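Local coordinates for protein HIRA (Homo sapiens, PDB 5YJE), which cooperates with ASF1A to promote replication-independent chromatin assembly as the trimerizing subunit of the H3.3 histone chaperone complex, at residues B[90-95]-B[106-111]; B[95-100]-B[133-138]; B[113-118]-B[127-132]. All blocks are in the same frame, centred on the assembly; numbering follows the deposited sequence.

The three contacts gather in neighbouring four-stranded antiparallel sheets of the C-terminal part of HIRA, an arrangement consistent with beta-propeller blades. Contact 3 lies within a single sheet, pairing strand 114-119 with strand 129-130, the outermost within this chain, by backbone hydrogen bonds. The other two reach across sheets: contact 1 brings the end of strand 86-92 and its linker onto strand 105-110, and contact 2 sets strand 96-101 beside strand 135-141. Contacts 2 and 3 are largely buried, whereas contact 1 is partly so and includes an ion pair made by Arg95. Contact 2 is apolar apart from one water bridge. Contacts 1 and 3 both touch a second subunit, which in contact 3 extends the sheet.

Contact 1 (B[90-95]-B[106-111]); sequences TVLTSR and VCVACE
Arg95 and Glu111 meet twice, once through the backbone and once through their charged side chains. The Glu111 N-H is bonded to Arg95 O at 3.1 Å, and the same carbonyl oxygen also takes a CA-H contact from Cys110. Beyond the backbone, the Arg95 side chain travels past the carboxylate. Its CB runs by Glu111 OE1 first; then, with CG anti to the carbonyl carbon (chi1 -52°), Arg95 CG itself lies against Glu111 OE1 at 3.2 Å. CD and NE pass the same oxygen at longer range. At the tip the carboxylate comes over one face of the guanidinium, the two planes turned 71° apart. NH2 forms the salt bridge with Glu111 OE1 at 3.0 Å, while OE2 sits above the plane toward its rim, 3.1 Å from Arg95 NH1. Glu67 makes a further, long and weak ion pair with Arg95 NH2. An alanine at Arg95 would probably leave the Glu111 carboxylate without its positive mate and free to turn, though the backbone bond could remain.

Toward the interior the chemistry turns apolar. Leu92 CD2 reaches Val108 CG2 at 3.7 Å and lies 3.9 Å from Cys110 SG. Between the two regions Ser94 OG rests on Cys110 CB at 3.3 Å.

The linker that follows strand 86-92 is thus fastened to the end of strand 105-110 of the next sheet by buried apolar side chains, Leu92 against Val108 and Cys110, on one side and by a partly exposed ion pair on the other. In that pair OE1 lies well out of the guanidinium plane with no N-H aimed at it, which makes the salt bridge an attraction of charge alone.

Contact 2 (B[95-100]-B[133-138]); sequences RILTAA and SPISTL
The chi1 torsions of Thr98 and Ile135 bring CG2 of the one to CG1 of the other. In Thr98, OG1 is anti to the backbone N (chi1 -178°), which sets CG2 between the backbone N and the carbonyl carbon. In Ile135, CG1 is anti to the backbone N (chi1 -167°), and this methylene comes within 4.0 Å of Thr98 CG2, the side chains crossing at about a right angle. Thr98 CG2 also lies 4.2 Å from Leu138 CG. Leu97 CD1 and Ile135 CG2 touch at 4.2 Å, their side chains passing each other in antiparallel sense. Further along the strands, Ala100 CB packs on Leu138 CB at 3.7 Å, and Leu138 CD1 approaches the Ala99 backbone.

No direct hydrogen bond joins the segments. A water stands in instead, 3.0 Å from Thr98 OG1 and accepting from Leu138 N at the same 3.0 Å, which gives that amide a partner between the two strands.

The short segments run close to parallel, 21° apart, consistent with first strands of successive propeller-like blades. Each carries a classic beta bulge, Leu97 and Thr98 facing Ala109, and Ser136 and Thr137 facing Leu148. Strand 105-110 adds Ala109 beside Ile135, strand 144-149 brings Ala147 against Ile135 and Leu138, and strand 60-71 packs on Ile96 and Ala99.

Contact 3 (B[113-118]-B[127-132]); sequences RMLSVF and SPILLP
Met114 and Leu130 face each other across a beta hairpin, strand 114-119 running antiparallel to short strand 129-130, the outermost of the sheet within this chain. They form a non-hydrogen-bonded pair, and both side chains rise from one face of the sheet, while Leu115 and Ile129, a hydrogen-bonded pair, carry theirs to the other. Met114 is bent at chi2 and at chi3 (-43°), the last torsion turning CE back toward the neighbouring strand. There CE lies on Pro128 CB at 3.4 Å, and SD touches Leu130 CD1 at 3.6 Å; in each case the side chains cross at a slant.

On the opposite face Leu115 and Ile129 stand next to each other at their CB atoms, 4.4 Å apart, and Leu115 CD2 nears Leu131 CD2. Trp157 of the following sheet packs on Leu115 and Leu131. The backbone between the faces is tied by Leu115 N to Ile129 O and by Ile129 N to Leu115 O, the latter at 2.9 Å and nearly straight (175°).

On the other side of strand 114-119, toward strand 105-110, Arg113 and Met114 form a G1 bulge opposite Cys110. Strand 129-130 is continued antiparallel by a strand of a second subunit, so the sheet crosses the interface, in keeping with the trimer that the chaperone requires. Arg113 NH2 bonds to Ser173 O of that subunit. Within the chain the Arg113 side chain has weak links: NE and NH2 both reach Leu131 O. The Arg113 backbone is held more firmly, its O taking the Leu131 N-H in a straight bond of 2.8 Å.

Contact 1 (B[90-95]-B[106-111])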
ATOM      1  N   THR B  90     -13.707 -31.686   2.926  1.00 42.47           N
ATOM      2  CA  THR B  90     -14.230 -30.623   3.768  1.00 43.73           C
ATOM      3  C   THR B  90     -15.568 -30.225   3.171  1.00 44.50           C
ATOM      4  O   THR B  90     -15.917 -30.650   2.062  1.00 44.15           O
ATOM      5  CB  THR B  90     -13.257 -29.418   3.869  1.00 47.26           C
ATOM      6  OG1 THR B  90     -13.660 -28.575   4.941  1.00 49.28           O
ATOM      7  CG2 THR B  90     -13.231 -28.543   2.595  1.00 42.69           C
ATOM      8  N   VAL B  91     -16.311 -29.403   3.917  1.00 40.18           N
ATOM      9  CA  VAL B  91     -17.596 -28.891   3.458  1.00 41.58           C
ATOM     10  C   VAL B  91     -17.581 -27.366   3.471  1.00 45.65           C
ATOM     11  O   VAL B  91     -16.862 -26.722   4.242  1.00 44.41           O
ATOM     12  CB  VAL B  91     -18.773 -29.417   4.305  1.00 38.27           C
ATOM     13  CG1 VAL B  91     -18.929 -30.918   4.114  1.00 41.03           C
ATOM     14  CG2 VAL B  91     -18.561 -29.091   5.751  1.00 35.53           C
ATOM     15  N   LEU B  92     -18.402 -26.796   2.600  1.00 40.67           N
ATOM     16  CA  LEU B  92     -18.627 -25.367   2.511  1.00 42.40           C
ATOM     17  C   LEU B  92     -20.131 -25.149   2.545  1.00 44.44           C
ATOM     18  O   LEU B  92     -20.905 -26.070   2.286  1.00 38.21           O
ATOM     19  CB  LEU B  92     -18.005 -24.775   1.221  1.00 44.89           C
ATOM     20  CG  LEU B  92     -16.475 -24.791   1.322  1.00 46.76           C
ATOM     21  CD1 LEU B  92     -15.868 -26.023   0.705  1.00 37.64           C
ATOM     22  CD2 LEU B  92     -15.840 -23.501   0.793  1.00 44.57           C
ATOM     23  N   THR B  93     -20.545 -23.931   2.888  1.00 43.24           N
ATOM     24  CA  THR B  93     -21.963 -23.624   3.032  1.00 39.35           C
ATOM     25  C   THR B  93     -22.553 -22.938   1.810  1.00 43.21           C
ATOM     26  O   THR B  93     -23.677 -22.439   1.890  1.00 47.07           O
ATOM     27  CB  THR B  93     -22.211 -22.756   4.289  1.00 42.49           C
ATOM     28  OG1 THR B  93     -21.468 -21.533   4.210  1.00 47.69           O
ATOM     29  CG2 THR B  93     -21.805 -23.503   5.551  1.00 37.77           C
ATOM     30  N   SER B  94     -21.823 -22.875   0.689  1.00 40.64           N
ATOM     31  CA  SER B  94     -22.387 -22.384  -0.564  1.00 44.80           C
ATOM     32  C   SER B  94     -21.813 -23.186  -1.723  1.00 44.70           C
ATOM     33  O   SER B  94     -20.799 -23.877  -1.586  1.00 45.26           O
ATOM     34  CB  SER B  94     -22.147 -20.874  -0.777  1.00 43.13           C
ATOM     35  OG  SER B  94     -20.793 -20.548  -0.607  1.00 48.37           O
ATOM     36  N   ARG B  95     -22.492 -23.105  -2.867  1.00 45.65           N
ATOM     37  CA  ARG B  95     -22.062 -23.866  -4.037  1.00 46.11           C
ATOM     38  C   ARG B  95     -20.683 -23.419  -4.516  1.00 42.13           C
ATOM     39  O   ARG B  95     -20.407 -22.224  -4.646  1.00 41.29           O
ATOM     40  CB  ARG B  95     -23.084 -23.726  -5.164  1.00 49.83           C
ATOM     41  CG  ARG B  95     -24.487 -24.040  -4.712  1.00 58.58           C
ATOM     42  CD  ARG B  95     -25.235 -24.947  -5.680  1.00 61.64           C
ATOM     43  NE  ARG B  95     -25.694 -24.287  -6.901  1.00 66.31           N
ATOM     44  CZ  ARG B  95     -26.627 -23.342  -6.936  1.00 64.90           C
ATOM     45  NH1 ARG B  95     -27.004 -22.820  -8.096  1.00 66.81           N
ATOM     46  NH2 ARG B  95     -27.170 -22.900  -5.809  1.00 68.22           N
ATOM     47  N   VAL B 106      -5.123 -25.226  -1.942  1.00 49.26           N
ATOM     48  CA  VAL B 106      -6.273 -25.491  -2.788  1.00 45.80           C
ATOM     49  C   VAL B 106      -7.253 -24.383  -2.475  1.00 44.42           C
ATOM     50  O   VAL B 106      -7.509 -24.102  -1.304  1.00 44.59           O
ATOM     51  CB  VAL B 106      -6.905 -26.871  -2.497  1.00 46.91           C
ATOM     52  CG1 VAL B 106      -8.243 -26.995  -3.190  1.00 43.88           C
ATOM     53  CG2 VAL B 106      -5.979 -27.998  -2.897  1.00 45.14           C
ATOM     54  N   CYS B 107      -7.794 -23.740  -3.486  1.00 43.35           N
ATOM     55  CA  CYS B 107      -8.763 -22.702  -3.195  1.00 42.01           C
ATOM     56  C   CYS B 107      -9.986 -22.907  -4.057  1.00 40.79           C
ATOM     57  O   CYS B 107      -9.913 -23.504  -5.133  1.00 44.36           O
ATOM     58  CB  CYS B 107      -8.178 -21.306  -3.407  1.00 45.87           C
ATOM     59  SG  CYS B 107      -7.386 -21.193  -4.962  1.00 61.78           S
ATOM     60  N   VAL B 108     -11.119 -22.431  -3.552  1.00 40.60           N
ATOM     61  CA  VAL B 108     -12.397 -22.591  -4.225  1.00 38.72           C
ATOM     62  C   VAL B 108     -13.084 -21.243  -4.235  1.00 40.18           C
ATOM     63  O   VAL B 108     -12.983 -20.471  -3.272  1.00 39.43           O
ATOM     64  CB  VAL B 108     -13.310 -23.664  -3.567  1.00 40.67           C
ATOM     65  CG1 VAL B 108     -12.730 -25.081  -3.752  1.00 40.64           C
ATOM     66  CG2 VAL B 108     -13.531 -23.362  -2.122  1.00 35.36           C
ATOM     67  N   ALA B 109     -13.785 -20.962  -5.324  1.00 36.39           N
ATOM     68  CA  ALA B 109     -14.647 -19.799  -5.387  1.00 40.44           C
ATOM     69  C   ALA B 109     -16.089 -20.274  -5.489  1.00 40.46           C
ATOM     70  O   ALA B 109     -16.399 -21.197  -6.255  1.00 38.20           O
ATOM     71  CB  ALA B 109     -14.272 -18.873  -6.552  1.00 42.26           C
ATOM     72  N   CYS B 110     -16.937 -19.620  -4.696  1.00 39.05           N
ATOM     73  CA  CYS B 110     -18.305 -19.985  -4.401  1.00 44.90           C
ATOM     74  C   CYS B 110     -19.224 -18.824  -4.731  1.00 44.66           C
ATOM     75  O   CYS B 110     -18.824 -17.652  -4.683  1.00 40.26           O
ATOM     76  CB  CYS B 110     -18.492 -20.351  -2.904  1.00 42.10           C
ATOM     77  SG  CYS B 110     -17.377 -21.643  -2.284  1.00 46.00           S
ATOM     78  N   GLU B 111     -20.484 -19.177  -5.005  1.00 45.49           N
ATOM     79  CA  GLU B 111     -21.567 -18.209  -5.131  1.00 47.93           C
ATOM     80  C   GLU B 111     -21.595 -17.289  -3.921  1.00 48.16           C
ATOM     81  O   GLU B 111     -21.085 -17.657  -2.852  1.00 51.69           O
ATOM     82  CB  GLU B 111     -22.913 -18.911  -5.275  1.00 46.42           C
ATOM     83  CG  GLU B 111     -23.014 -19.850  -6.457  1.00 54.20           C
ATOM     84  CD  GLU B 111     -24.381 -20.508  -6.532  1.00 62.60           C
ATOM     85  OE1 GLU B 111     -24.903 -20.928  -5.470  1.00 63.47           O
ATOM     86  OE2 GLU B 111     -24.946 -20.584  -7.645  1.00 64.53           O
TER

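Contact 2 (B[95-100]-B[133-138])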
ATOM      1  N   ARG B  95     -22.492 -23.105  -2.867  1.00 45.65           N
ATOM      2  CA  ARG B  95     -22.062 -23.866  -4.037  1.00 46.11           C
ATOM      3  C   ARG B  95     -20.683 -23.419  -4.516  1.00 42.13           C
ATOM      4  O   ARG B  95     -20.407 -22.224  -4.646  1.00 41.29           O
ATOM      5  CB  ARG B  95     -23.084 -23.726  -5.164  1.00 49.83           C
ATOM      6  CG  ARG B  95     -24.487 -24.040  -4.712  1.00 58.58           C
ATOM      7  CD  ARG B  95     -25.235 -24.947  -5.680  1.00 61.64           C
ATOM      8  NE  ARG B  95     -25.694 -24.287  -6.901  1.00 66.31           N
ATOM      9  CZ  ARG B  95     -26.627 -23.342  -6.936  1.00 64.90           C
ATOM     10  NH1 ARG B  95     -27.004 -22.820  -8.096  1.00 66.81           N
ATOM     11  NH2 ARG B  95     -27.170 -22.900  -5.809  1.00 68.22           N
ATOM     12  N   ILE B  96     -19.816 -24.391  -4.765  1.00 38.97           N
ATOM     13  CA  ILE B  96     -18.505 -24.137  -5.349  1.00 42.37           C
ATOM     14  C   ILE B  96     -18.639 -24.014  -6.866  1.00 42.93           C
ATOM     15  O   ILE B  96     -19.137 -24.928  -7.533  1.00 43.77           O
ATOM     16  CB  ILE B  96     -17.512 -25.241  -4.965  1.00 37.92           C
ATOM     17  CG1 ILE B  96     -17.368 -25.282  -3.439  1.00 40.99           C
ATOM     18  CG2 ILE B  96     -16.155 -24.999  -5.650  1.00 38.93           C
ATOM     19  CD1 ILE B  96     -16.822 -26.589  -2.889  1.00 41.15           C
ATOM     20  N   LEU B  97     -18.194 -22.874  -7.407  1.00 42.58           N
ATOM     21  CA  LEU B  97     -18.246 -22.556  -8.829  1.00 38.02           C
ATOM     22  C   LEU B  97     -16.971 -22.965  -9.550  1.00 39.37           C
ATOM     23  O   LEU B  97     -17.035 -23.563 -10.630  1.00 41.38           O
ATOM     24  CB  LEU B  97     -18.497 -21.062  -9.026  1.00 42.14           C
ATOM     25  CG  LEU B  97     -19.868 -20.557  -8.603  1.00 44.96           C
ATOM     26  CD1 LEU B  97     -19.993 -19.007  -8.715  1.00 34.03           C
ATOM     27  CD2 LEU B  97     -20.937 -21.287  -9.441  1.00 41.11           C
ATOM     28  N   THR B  98     -15.801 -22.661  -8.987  1.00 38.66           N
ATOM     29  CA  THR B  98     -14.583 -23.156  -9.625  1.00 35.40           C
ATOM     30  C   THR B  98     -13.543 -23.379  -8.545  1.00 37.17           C
ATOM     31  O   THR B  98     -13.772 -23.097  -7.371  1.00 38.64           O
ATOM     32  CB  THR B  98     -14.063 -22.210 -10.745  1.00 41.55           C
ATOM     33  OG1 THR B  98     -12.899 -22.781 -11.352  1.00 40.98           O
ATOM     34  CG2 THR B  98     -13.663 -20.814 -10.227  1.00 35.39           C
ATOM     35  N   ALA B  99     -12.376 -23.861  -8.956  1.00 38.92           N
ATOM     36  CA  ALA B  99     -11.354 -24.231  -7.993  1.00 42.26           C
ATOM     37  C   ALA B  99      -9.993 -24.206  -8.672  1.00 39.64           C
ATOM     38  O   ALA B  99      -9.892 -24.286  -9.895  1.00 42.93           O
ATOM     39  CB  ALA B  99     -11.645 -25.614  -7.390  1.00 37.02           C
ATOM     40  N   ALA B 100      -8.944 -24.083  -7.859  1.00 42.48           N
ATOM     41  CA  ALA B 100      -7.566 -24.168  -8.338  1.00 41.07           C
ATOM     42  C   ALA B 100      -6.708 -24.665  -7.183  1.00 44.03           C
ATOM     43  O   ALA B 100      -7.168 -24.749  -6.044  1.00 48.52           O
ATOM     44  CB  ALA B 100      -7.064 -22.820  -8.881  1.00 39.90           C
ATOM     45  N   SER B 133     -16.727  -8.773  -7.070  1.00 47.43           N
ATOM     46  CA  SER B 133     -17.709  -9.228  -8.043  1.00 46.65           C
ATOM     47  C   SER B 133     -17.530 -10.734  -8.191  1.00 43.76           C
ATOM     48  O   SER B 133     -16.585 -11.300  -7.622  1.00 42.37           O
ATOM     49  CB  SER B 133     -17.544  -8.486  -9.394  1.00 46.70           C
ATOM     50  OG  SER B 133     -16.394  -8.881 -10.097  1.00 44.15           O
ATOM     51  N   PRO B 134     -18.432 -11.425  -8.915  1.00 42.97           N
ATOM     52  CA  PRO B 134     -18.321 -12.896  -8.984  1.00 39.04           C
ATOM     53  C   PRO B 134     -17.026 -13.345  -9.638  1.00 41.56           C
ATOM     54  O   PRO B 134     -16.454 -12.659 -10.494  1.00 47.14           O
ATOM     55  CB  PRO B 134     -19.537 -13.328  -9.819  1.00 37.97           C
ATOM     56  CG  PRO B 134     -20.529 -12.226  -9.653  1.00 41.22           C
ATOM     57  CD  PRO B 134     -19.685 -10.947  -9.532  1.00 39.99           C
ATOM     58  N   ILE B 135     -16.553 -14.507  -9.194  1.00 39.62           N
ATOM     59  CA  ILE B 135     -15.358 -15.107  -9.761  1.00 39.56           C
ATOM     60  C   ILE B 135     -15.551 -15.388 -11.253  1.00 43.30           C
ATOM     61  O   ILE B 135     -16.669 -15.635 -11.737  1.00 44.40           O
ATOM     62  CB  ILE B 135     -15.008 -16.407  -9.015  1.00 37.31           C
ATOM     63  CG1 ILE B 135     -13.596 -16.885  -9.382  1.00 35.45           C
ATOM     64  CG2 ILE B 135     -16.128 -17.517  -9.276  1.00 40.83           C
ATOM     65  CD1 ILE B 135     -12.486 -15.924  -8.972  1.00 38.76           C
ATOM     66  N   SER B 136     -14.443 -15.345 -11.988  1.00 37.44           N
ATOM     67  CA  SER B 136     -14.360 -15.890 -13.336  1.00 42.90           C
ATOM     68  C   SER B 136     -13.341 -17.020 -13.401  1.00 40.28           C
ATOM     69  O   SER B 136     -13.704 -18.139 -13.751  1.00 42.66           O
ATOM     70  CB  SER B 136     -14.027 -14.779 -14.359  1.00 42.67           C
ATOM     71  OG  SER B 136     -14.139 -15.265 -15.695  1.00 40.16           O
ATOM     72  N   THR B 137     -12.090 -16.777 -13.022  1.00 39.17           N
ATOM     73  CA  THR B 137     -11.089 -17.828 -12.975  1.00 38.81           C
ATOM     74  C   THR B 137     -10.196 -17.677 -11.751  1.00 39.24           C
ATOM     75  O   THR B 137     -10.020 -16.587 -11.201  1.00 36.34           O
ATOM     76  CB  THR B 137     -10.190 -17.841 -14.243  1.00 42.01           C
ATOM     77  OG1 THR B 137      -9.585 -16.546 -14.418  1.00 43.61           O
ATOM     78  CG2 THR B 137     -10.994 -18.260 -15.495  1.00 33.05           C
ATOM     79  N   LEU B 138      -9.605 -18.802 -11.369  1.00 39.89           N
ATOM     80  CA  LEU B 138      -8.654 -18.912 -10.284  1.00 40.00           C
ATOM     81  C   LEU B 138      -7.370 -19.527 -10.804  1.00 39.54           C
ATOM     82  O   LEU B 138      -7.395 -20.422 -11.650  1.00 41.30           O
ATOM     83  CB  LEU B 138      -9.196 -19.802  -9.129  1.00 38.53           C
ATOM     84  CG  LEU B 138     -10.272 -19.251  -8.202  1.00 43.18           C
ATOM     85  CD1 LEU B 138     -10.724 -20.303  -7.149  1.00 39.02           C
ATOM     86  CD2 LEU B 138      -9.772 -17.962  -7.517  1.00 39.37           C
TER
HETATM   87  O   HOH W   1     -10.715 -21.245 -12.806  1.00 47.58           O

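Contact 3 (B[113-118]-B[127-132])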
ATOM      1  N   ARG B 113     -19.969 -14.667  -4.068  1.00 44.60           N
ATOM      2  CA  ARG B 113     -18.704 -13.973  -4.311  1.00 42.75           C
ATOM      3  C   ARG B 113     -17.672 -14.284  -3.235  1.00 48.81           C
ATOM      4  O   ARG B 113     -16.939 -13.390  -2.779  1.00 44.98           O
ATOM      5  CB  ARG B 113     -18.919 -12.459  -4.431  1.00 45.87           C
ATOM      6  CG  ARG B 113     -19.705 -12.028  -5.660  1.00 45.98           C
ATOM      7  CD  ARG B 113     -20.586 -10.814  -5.380  1.00 44.86           C
ATOM      8  NE  ARG B 113     -19.808  -9.697  -4.906  1.00 53.00           N
ATOM      9  CZ  ARG B 113     -20.236  -8.785  -4.032  1.00 62.06           C
ATOM     10  NH1 ARG B 113     -21.468  -8.848  -3.520  1.00 57.30           N
ATOM     11  NH2 ARG B 113     -19.412  -7.803  -3.661  1.00 56.34           N
ATOM     12  N   MET B 114     -17.629 -15.547  -2.798  1.00 42.70           N
ATOM     13  CA  MET B 114     -16.755 -15.919  -1.693  1.00 44.06           C
ATOM     14  C   MET B 114     -15.616 -16.770  -2.206  1.00 41.55           C
ATOM     15  O   MET B 114     -15.812 -17.616  -3.071  1.00 46.03           O
ATOM     16  CB  MET B 114     -17.474 -16.703  -0.591  1.00 45.29           C
ATOM     17  CG  MET B 114     -18.634 -16.008   0.099  1.00 49.27           C
ATOM     18  SD  MET B 114     -18.376 -14.388   0.835  1.00 55.91           S
ATOM     19  CE  MET B 114     -16.805 -14.490   1.672  1.00 48.80           C
ATOM     20  N   LEU B 115     -14.441 -16.577  -1.633  1.00 37.99           N
ATOM     21  CA  LEU B 115     -13.270 -17.353  -1.985  1.00 38.65           C
ATOM     22  C   LEU B 115     -12.687 -17.951  -0.713  1.00 39.19           C
ATOM     23  O   LEU B 115     -12.465 -17.230   0.262  1.00 40.35           O
ATOM     24  CB  LEU B 115     -12.256 -16.464  -2.707  1.00 37.66           C
ATOM     25  CG  LEU B 115     -10.809 -16.922  -2.695  1.00 39.07           C
ATOM     26  CD1 LEU B 115     -10.635 -18.132  -3.579  1.00 38.37           C
ATOM     27  CD2 LEU B 115      -9.955 -15.788  -3.158  1.00 35.14           C
ATOM     28  N   SER B 116     -12.458 -19.266  -0.706  1.00 37.11           N
ATOM     29  CA  SER B 116     -11.907 -19.940   0.464  1.00 32.59           C
ATOM     30  C   SER B 116     -10.607 -20.636   0.101  1.00 33.02           C
ATOM     31  O   SER B 116     -10.441 -21.152  -1.005  1.00 40.60           O
ATOM     32  CB  SER B 116     -12.893 -20.944   1.067  1.00 33.03           C
ATOM     33  OG  SER B 116     -14.077 -20.291   1.513  1.00 32.44           O
ATOM     34  N   VAL B 117      -9.666 -20.617   1.030  1.00 37.35           N
ATOM     35  CA  VAL B 117      -8.319 -21.103   0.780  1.00 39.59           C
ATOM     36  C   VAL B 117      -7.984 -22.151   1.839  1.00 45.58           C
ATOM     37  O   VAL B 117      -8.127 -21.897   3.043  1.00 44.27           O
ATOM     38  CB  VAL B 117      -7.302 -19.941   0.766  1.00 39.43           C
ATOM     39  CG1 VAL B 117      -5.884 -20.454   0.542  1.00 42.36           C
ATOM     40  CG2 VAL B 117      -7.707 -18.902  -0.311  1.00 34.14           C
ATOM     41  N   PHE B 118      -7.551 -23.325   1.378  1.00 40.00           N
ATOM     42  CA  PHE B 118      -7.288 -24.509   2.178  1.00 43.64           C
ATOM     43  C   PHE B 118      -5.843 -24.961   2.008  1.00 51.04           C
ATOM     44  O   PHE B 118      -5.238 -24.815   0.935  1.00 47.95           O
ATOM     45  CB  PHE B 118      -8.236 -25.656   1.799  1.00 41.37           C
ATOM     46  CG  PHE B 118      -9.659 -25.352   2.079  1.00 38.86           C
ATOM     47  CD1 PHE B 118     -10.461 -24.768   1.115  1.00 34.34           C
ATOM     48  CD2 PHE B 118     -10.194 -25.602   3.340  1.00 39.77           C
ATOM     49  CE1 PHE B 118     -11.783 -24.454   1.395  1.00 31.77           C
ATOM     50  CE2 PHE B 118     -11.503 -25.277   3.634  1.00 36.94           C
ATOM     51  CZ  PHE B 118     -12.310 -24.716   2.657  1.00 37.44           C
ATOM     52  N   SER B 127     -10.331 -16.860   6.680  1.00 38.70           N
ATOM     53  CA  SER B 127     -11.752 -16.606   6.546  1.00 40.50           C
ATOM     54  C   SER B 127     -12.161 -16.463   5.086  1.00 35.40           C
ATOM     55  O   SER B 127     -11.347 -16.089   4.249  1.00 41.30           O
ATOM     56  CB  SER B 127     -12.115 -15.342   7.328  1.00 38.41           C
ATOM     57  OG  SER B 127     -11.753 -15.507   8.675  1.00 44.83           O
ATOM     58  N   PRO B 128     -13.404 -16.759   4.736  1.00 45.99           N
ATOM     59  CA  PRO B 128     -13.830 -16.561   3.347  1.00 38.24           C
ATOM     60  C   PRO B 128     -13.673 -15.102   2.968  1.00 40.85           C
ATOM     61  O   PRO B 128     -14.051 -14.199   3.727  1.00 40.24           O
ATOM     62  CB  PRO B 128     -15.301 -16.998   3.358  1.00 40.79           C
ATOM     63  CG  PRO B 128     -15.433 -17.870   4.557  1.00 35.76           C
ATOM     64  CD  PRO B 128     -14.488 -17.311   5.581  1.00 35.65           C
ATOM     65  N   ILE B 129     -13.067 -14.883   1.797  1.00 41.83           N
ATOM     66  CA  ILE B 129     -12.770 -13.560   1.275  1.00 38.28           C
ATOM     67  C   ILE B 129     -13.923 -13.109   0.388  1.00 40.74           C
ATOM     68  O   ILE B 129     -14.309 -13.820  -0.541  1.00 41.56           O
ATOM     69  CB  ILE B 129     -11.451 -13.589   0.495  1.00 44.77           C
ATOM     70  CG1 ILE B 129     -10.286 -13.748   1.461  1.00 41.44           C
ATOM     71  CG2 ILE B 129     -11.298 -12.388  -0.482  1.00 37.15           C
ATOM     72  CD1 ILE B 129      -8.993 -14.005   0.741  1.00 37.81           C
ATOM     73  N   LEU B 130     -14.485 -11.936   0.680  1.00 38.45           N
ATOM     74  CA  LEU B 130     -15.527 -11.373  -0.160  1.00 35.80           C
ATOM     75  C   LEU B 130     -14.883 -10.720  -1.371  1.00 46.84           C
ATOM     76  O   LEU B 130     -14.069  -9.797  -1.224  1.00 48.51           O
ATOM     77  CB  LEU B 130     -16.351 -10.348   0.603  1.00 40.10           C
ATOM     78  CG  LEU B 130     -17.552  -9.855  -0.214  1.00 42.90           C
ATOM     79  CD1 LEU B 130     -18.527 -10.997  -0.478  1.00 42.44           C
ATOM     80  CD2 LEU B 130     -18.251  -8.655   0.454  1.00 47.50           C
ATOM     81  N   LEU B 131     -15.221 -11.200  -2.544  1.00 47.44           N
ATOM     82  CA  LEU B 131     -14.691 -10.633  -3.770  1.00 42.24           C
ATOM     83  C   LEU B 131     -15.575  -9.481  -4.212  1.00 41.17           C
ATOM     84  O   LEU B 131     -16.776  -9.467  -3.925  1.00 39.00           O
ATOM     85  CB  LEU B 131     -14.645 -11.685  -4.871  1.00 47.50           C
ATOM     86  CG  LEU B 131     -13.735 -12.903  -4.703  1.00 50.90           C
ATOM     87  CD1 LEU B 131     -14.049 -13.962  -5.793  1.00 46.89           C
ATOM     88  CD2 LEU B 131     -12.267 -12.484  -4.744  1.00 44.71           C
ATOM     89  N   PRO B 132     -15.001  -8.488  -4.895  1.00 51.41           N
ATOM     90  CA  PRO B 132     -15.811  -7.327  -5.312  1.00 51.33           C
ATOM     91  C   PRO B 132     -16.870  -7.660  -6.359  1.00 48.66           C
ATOM     92  O   PRO B 132     -17.831  -6.895  -6.510  1.00 51.63           O
ATOM     93  CB  PRO B 132     -14.766  -6.347  -5.855  1.00 45.68           C
ATOM     94  CG  PRO B 132     -13.584  -7.232  -6.247  1.00 51.93           C
ATOM     95  CD  PRO B 132     -13.570  -8.312  -5.201  1.00 56.09           C
TER